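Local coordinates for histone deacetylase complex subunit SAP18 (PDB 4A6Q), which enhances SIN3-HDAC1-mediated transcriptional repression and serves as an auxiliary component of the exon junction complex deposited on spliced mRNAs, at residues A[60-69]-A[112-123]. Residues are numbered along the deposited sequence; the frame is centred on the assembly and turned at random. Where two conformers were deposited one is given.
Sequences TWMDATLKEL and GRKGTDDSMTLQ
Thr65 and Thr121 pair their backbones in a single beta bridge, with CA atoms 4.3 Å apart: Leu122 N donates to Ala64 O, and Leu66 N to Met120 O. Gln123 N to Met62 O, 2.8 Å and in the carbonyl plane, adds a further main-chain bond on one side of the bridge. On the other side, Lys67 N reaches a lone pair of Asp118 O, N-H...O 164°. Thr65 also N-caps helix 66-76, its OG1 accepting from Glu68 N, while its CB rests 3.4 Å from Asp118 O.

Among the side chains, Leu122 brings CD1 to 3.9 Å from Ala64 CB, and Leu66 lays CG against CB of Met120, a selenomethionine; both leucines turn inward, where Phe127 and Phe89 receive them. Met62, also selenomethionine and bent at chi2 and chi3, slants across Gln123 and sets its CE 3.7 Å from Gln123 CB. With chi1 at 65°, Gln123 CG sits between its own N and carbonyl carbon, which carries the amide past Met62 O; NE2 then bonds to Glu17 and Lys18.

Lys67 and Asp118 run side by side, the lysine CE 3.5 Å from Asp118 OD2. The charges stop short of a salt bridge, NZ to OD2 being 4.6 Å; NZ bonds instead to Met110 O and weakly to Arg113 O, and a water lies within hydrogen-bonding distance of both Arg113 O and Asp118 OD1. Asp118 OD2 takes Gly115 N from above the carboxylate plane. Cut back to an alanine, Asp118 would lose the carboxylate that accepts from Gly115 N and flanks the lysine methylenes, and the 115-118 turn is likely to be held less firmly.

Main-chain bonds thus join the turn leading into the helix of this ubiquitin-like fold to the loop between strands 101-110 and 132-138, while the carboxylate probably steadies the lysine electrostatically at a distance.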
loop_
_atom_site.group_PDB
_atom_site.type_symbol
_atom_site.label_atom_id
_atom_site.label_comp_id
_atom_site.label_asym_id
_atom_site.label_seq_id
_atom_site.Cartn_x
_atom_site.Cartn_y
_atom_site.Cartn_z
ATOM N N THR A 60 -11.397 -5.340 -0.145
ATOM C CA THR A 60 -11.302 -4.262 0.817
ATOM C C THR A 60 -11.851 -2.994 0.190
ATOM O O THR A 60 -12.511 -3.052 -0.851
ATOM C CB THR A 60 -9.843 -4.109 1.342
ATOM O OG1 THR A 60 -9.810 -3.239 2.495
ATOM C CG2 THR A 60 -8.891 -3.575 0.247
ATOM N N TRP A 61 -11.579 -1.859 0.820
ATOM C CA TRP A 61 -12.096 -0.563 0.388
ATOM C C TRP A 61 -10.976 0.492 0.401
ATOM O O TRP A 61 -9.885 0.225 0.891
ATOM C CB TRP A 61 -13.248 -0.113 1.284
ATOM C CG TRP A 61 -14.473 -0.981 1.175
ATOM C CD1 TRP A 61 -15.578 -0.782 0.354
ATOM C CD2 TRP A 61 -14.720 -2.187 1.896
ATOM N NE1 TRP A 61 -16.479 -1.810 0.543
ATOM C CE2 TRP A 61 -15.979 -2.678 1.481
ATOM C CE3 TRP A 61 -14.002 -2.900 2.872
ATOM C CZ2 TRP A 61 -16.535 -3.848 2.005
ATOM C CZ3 TRP A 61 -14.545 -4.048 3.375
ATOM C CH2 TRP A 61 -15.797 -4.523 2.943
HETATM N N MSE A 62 -11.232 1.672 -0.164
HETATM C CA MSE A 62 -10.207 2.721 -0.288
HETATM C C MSE A 62 -9.743 3.287 1.048
HETATM O O MSE A 62 -8.706 3.934 1.097
HETATM C CB MSE A 62 -10.702 3.863 -1.199
HETATM C CG MSE A 62 -10.922 3.442 -2.621
HETATM SE SE MSE A 62 -9.218 3.054 -3.423
HETATM C CE MSE A 62 -8.259 4.699 -3.083
ATOM N N ASP A 63 -10.510 3.065 2.109
ATOM C CA ASP A 63 -10.095 3.502 3.459
ATOM C C ASP A 63 -9.467 2.388 4.274
ATOM O O ASP A 63 -9.313 2.519 5.506
ATOM C CB ASP A 63 -11.256 4.226 4.200
ATOM C CG ASP A 63 -12.420 3.303 4.561
ATOM O OD1 ASP A 63 -12.470 2.145 4.060
ATOM O OD2 ASP A 63 -13.290 3.745 5.343
ATOM N N ALA A 64 -9.075 1.301 3.603
ATOM C CA ALA A 64 -8.282 0.280 4.268
ATOM C C ALA A 64 -6.993 0.913 4.845
ATOM O O ALA A 64 -6.294 1.657 4.153
ATOM C CB ALA A 64 -7.921 -0.819 3.299
ATOM N N THR A 65 -6.669 0.558 6.088
ATOM C CA THR A 65 -5.436 1.060 6.756
ATOM C C THR A 65 -4.332 0.028 6.726
ATOM O O THR A 65 -4.574 -1.173 6.525
ATOM C CB THR A 65 -5.685 1.402 8.221
ATOM O OG1 THR A 65 -6.010 0.207 8.940
ATOM C CG2 THR A 65 -6.849 2.407 8.339
ATOM N N LEU A 66 -3.104 0.497 6.918
ATOM C CA LEU A 66 -2.004 -0.462 6.942
ATOM C C LEU A 66 -2.207 -1.549 8.014
ATOM O O LEU A 66 -1.897 -2.745 7.773
ATOM C CB LEU A 66 -0.652 0.244 7.152
ATOM C CG LEU A 66 -0.300 1.262 6.085
ATOM C CD1 LEU A 66 1.139 1.685 6.283
ATOM C CD2 LEU A 66 -0.536 0.748 4.660
ATOM N N LYS A 67 -2.698 -1.191 9.203
ATOM C CA LYS A 67 -2.932 -2.172 10.271
ATOM C C LYS A 67 -3.997 -3.200 9.916
ATOM O O LYS A 67 -3.880 -4.392 10.195
ATOM C CB LYS A 67 -3.351 -1.477 11.576
ATOM C CG LYS A 67 -2.255 -1.219 12.589
ATOM C CD LYS A 67 -1.340 -2.411 12.898
ATOM C CE LYS A 67 -0.363 -2.023 14.005
ATOM N NZ LYS A 67 0.522 -3.134 14.482
ATOM N N GLU A 68 -5.049 -2.740 9.233
ATOM C CA GLU A 68 -6.090 -3.647 8.798
ATOM C C GLU A 68 -5.509 -4.681 7.849
ATOM O O GLU A 68 -5.848 -5.870 7.887
ATOM C CB GLU A 68 -7.198 -2.843 8.089
ATOM C CG GLU A 68 -8.359 -3.657 7.609
ATOM C CD GLU A 68 -9.497 -2.807 7.039
ATOM O OE1 GLU A 68 -9.327 -1.573 6.898
ATOM O OE2 GLU A 68 -10.584 -3.401 6.817
ATOM N N LEU A 69 -4.652 -4.215 6.936
ATOM C CA LEU A 69 -4.068 -5.126 5.975
ATOM C C LEU A 69 -3.054 -6.074 6.582
ATOM O O LEU A 69 -2.992 -7.231 6.201
ATOM C CB LEU A 69 -3.468 -4.340 4.802
ATOM C CG LEU A 69 -4.543 -3.515 4.061
ATOM C CD1 LEU A 69 -3.874 -2.595 3.050
ATOM C CD2 LEU A 69 -5.555 -4.453 3.342
ATOM N N GLY A 112 2.393 -5.830 17.259
ATOM C CA GLY A 112 2.380 -5.624 18.707
ATOM C C GLY A 112 2.793 -4.232 19.133
ATOM O O GLY A 112 2.993 -3.980 20.319
ATOM N N ARG A 113 2.928 -3.315 18.181
ATOM C CA ARG A 113 3.388 -1.967 18.513
ATOM C C ARG A 113 2.543 -0.936 17.769
ATOM O O ARG A 113 2.204 -1.132 16.592
ATOM C CB ARG A 113 4.881 -1.776 18.207
ATOM C CG ARG A 113 5.460 -0.446 18.732
ATOM C CD ARG A 113 6.972 -0.323 18.521
ATOM N NE ARG A 113 7.458 1.029 18.811
ATOM C CZ ARG A 113 8.091 1.382 19.929
ATOM N NH1 ARG A 113 8.328 0.481 20.876
ATOM N NH2 ARG A 113 8.498 2.639 20.099
ATOM N N LYS A 114 2.173 0.137 18.455
ATOM C CA LYS A 114 1.450 1.227 17.805
ATOM C C LYS A 114 2.459 2.120 17.120
ATOM O O LYS A 114 3.502 2.439 17.675
ATOM C CB LYS A 114 0.647 2.030 18.833
ATOM N N GLY A 115 2.157 2.521 15.900
ATOM C CA GLY A 115 3.054 3.386 15.174
ATOM C C GLY A 115 2.324 4.452 14.385
ATOM O O GLY A 115 1.080 4.410 14.229
ATOM N N THR A 116 3.101 5.386 13.852
ATOM C CA THR A 116 2.519 6.575 13.267
ATOM C C THR A 116 1.834 6.338 11.934
ATOM O O THR A 116 1.046 7.204 11.513
ATOM C CB THR A 116 3.548 7.702 13.087
ATOM O OG1 THR A 116 4.699 7.187 12.399
ATOM C CG2 THR A 116 3.965 8.259 14.453
ATOM N N ASP A 117 2.085 5.191 11.295
ATOM C CA ASP A 117 1.458 4.922 9.985
ATOM C C ASP A 117 0.317 3.919 10.107
ATOM O O ASP A 117 -0.238 3.493 9.088
ATOM C CB ASP A 117 2.452 4.378 8.945
ATOM C CG ASP A 117 3.600 5.310 8.668
ATOM O OD1 ASP A 117 3.422 6.540 8.807
ATOM O OD2 ASP A 117 4.681 4.797 8.297
ATOM N N ASP A 118 -0.054 3.529 11.332
ATOM C CA ASP A 118 -1.041 2.467 11.497
ATOM C C ASP A 118 -2.374 2.777 10.802
ATOM O O ASP A 118 -3.028 1.862 10.266
ATOM C CB ASP A 118 -1.326 2.218 12.975
ATOM C CG ASP A 118 -0.173 1.567 13.684
ATOM O OD1 ASP A 118 0.853 1.261 13.056
ATOM O OD2 ASP A 118 -0.348 1.337 14.899
ATOM N N SER A 119 -2.769 4.039 10.843
ATOM C CA SER A 119 -4.060 4.450 10.280
ATOM C C SER A 119 -3.941 5.020 8.870
ATOM O O SER A 119 -4.906 5.594 8.334
ATOM C CB SER A 119 -4.709 5.502 11.178
ATOM O OG SER A 119 -3.963 6.701 11.142
HETATM N N MSE A 120 -2.767 4.920 8.278
HETATM C CA MSE A 120 -2.600 5.348 6.910
HETATM C C MSE A 120 -3.443 4.516 5.950
HETATM O O MSE A 120 -3.387 3.289 5.954
HETATM C CB MSE A 120 -1.124 5.267 6.510
HETATM C CG MSE A 120 -0.906 5.588 5.048
HETATM SE SE MSE A 120 0.946 5.433 4.585
HETATM C CE MSE A 120 1.595 6.945 5.550
ATOM N N THR A 121 -4.202 5.195 5.090
ATOM C CA THR A 121 -5.121 4.501 4.204
ATOM C C THR A 121 -4.647 4.457 2.777
ATOM O O THR A 121 -3.818 5.270 2.325
ATOM C CB THR A 121 -6.476 5.230 4.151
ATOM O OG1 THR A 121 -6.274 6.544 3.668
ATOM C CG2 THR A 121 -7.134 5.286 5.531
ATOM N N LEU A 122 -5.179 3.486 2.038
ATOM C CA LEU A 122 -4.918 3.452 0.601
ATOM C C LEU A 122 -5.260 4.778 -0.081
ATOM O O LEU A 122 -4.460 5.309 -0.882
ATOM C CB LEU A 122 -5.681 2.301 -0.055
ATOM C CG LEU A 122 -5.319 0.885 0.406
ATOM C CD1 LEU A 122 -6.306 -0.093 -0.216
ATOM C CD2 LEU A 122 -3.901 0.464 0.057
ATOM N N GLN A 123 -6.415 5.339 0.225
ATOM C CA GLN A 123 -6.805 6.587 -0.444
ATOM C C GLN A 123 -5.878 7.777 -0.145
ATOM O O GLN A 123 -5.636 8.618 -1.030
ATOM C CB GLN A 123 -8.275 6.918 -0.181
ATOM C CG GLN A 123 -8.562 7.219 1.285
ATOM C CD GLN A 123 -10.017 7.347 1.610
ATOM O OE1 GLN A 123 -10.884 7.161 0.738
ATOM N NE2 GLN A 123 -10.311 7.649 2.876
HETATM O O HOH W 1 2.631 -0.485 14.103
HETATM O O HOH W 2 -0.432 -5.819 16.163
#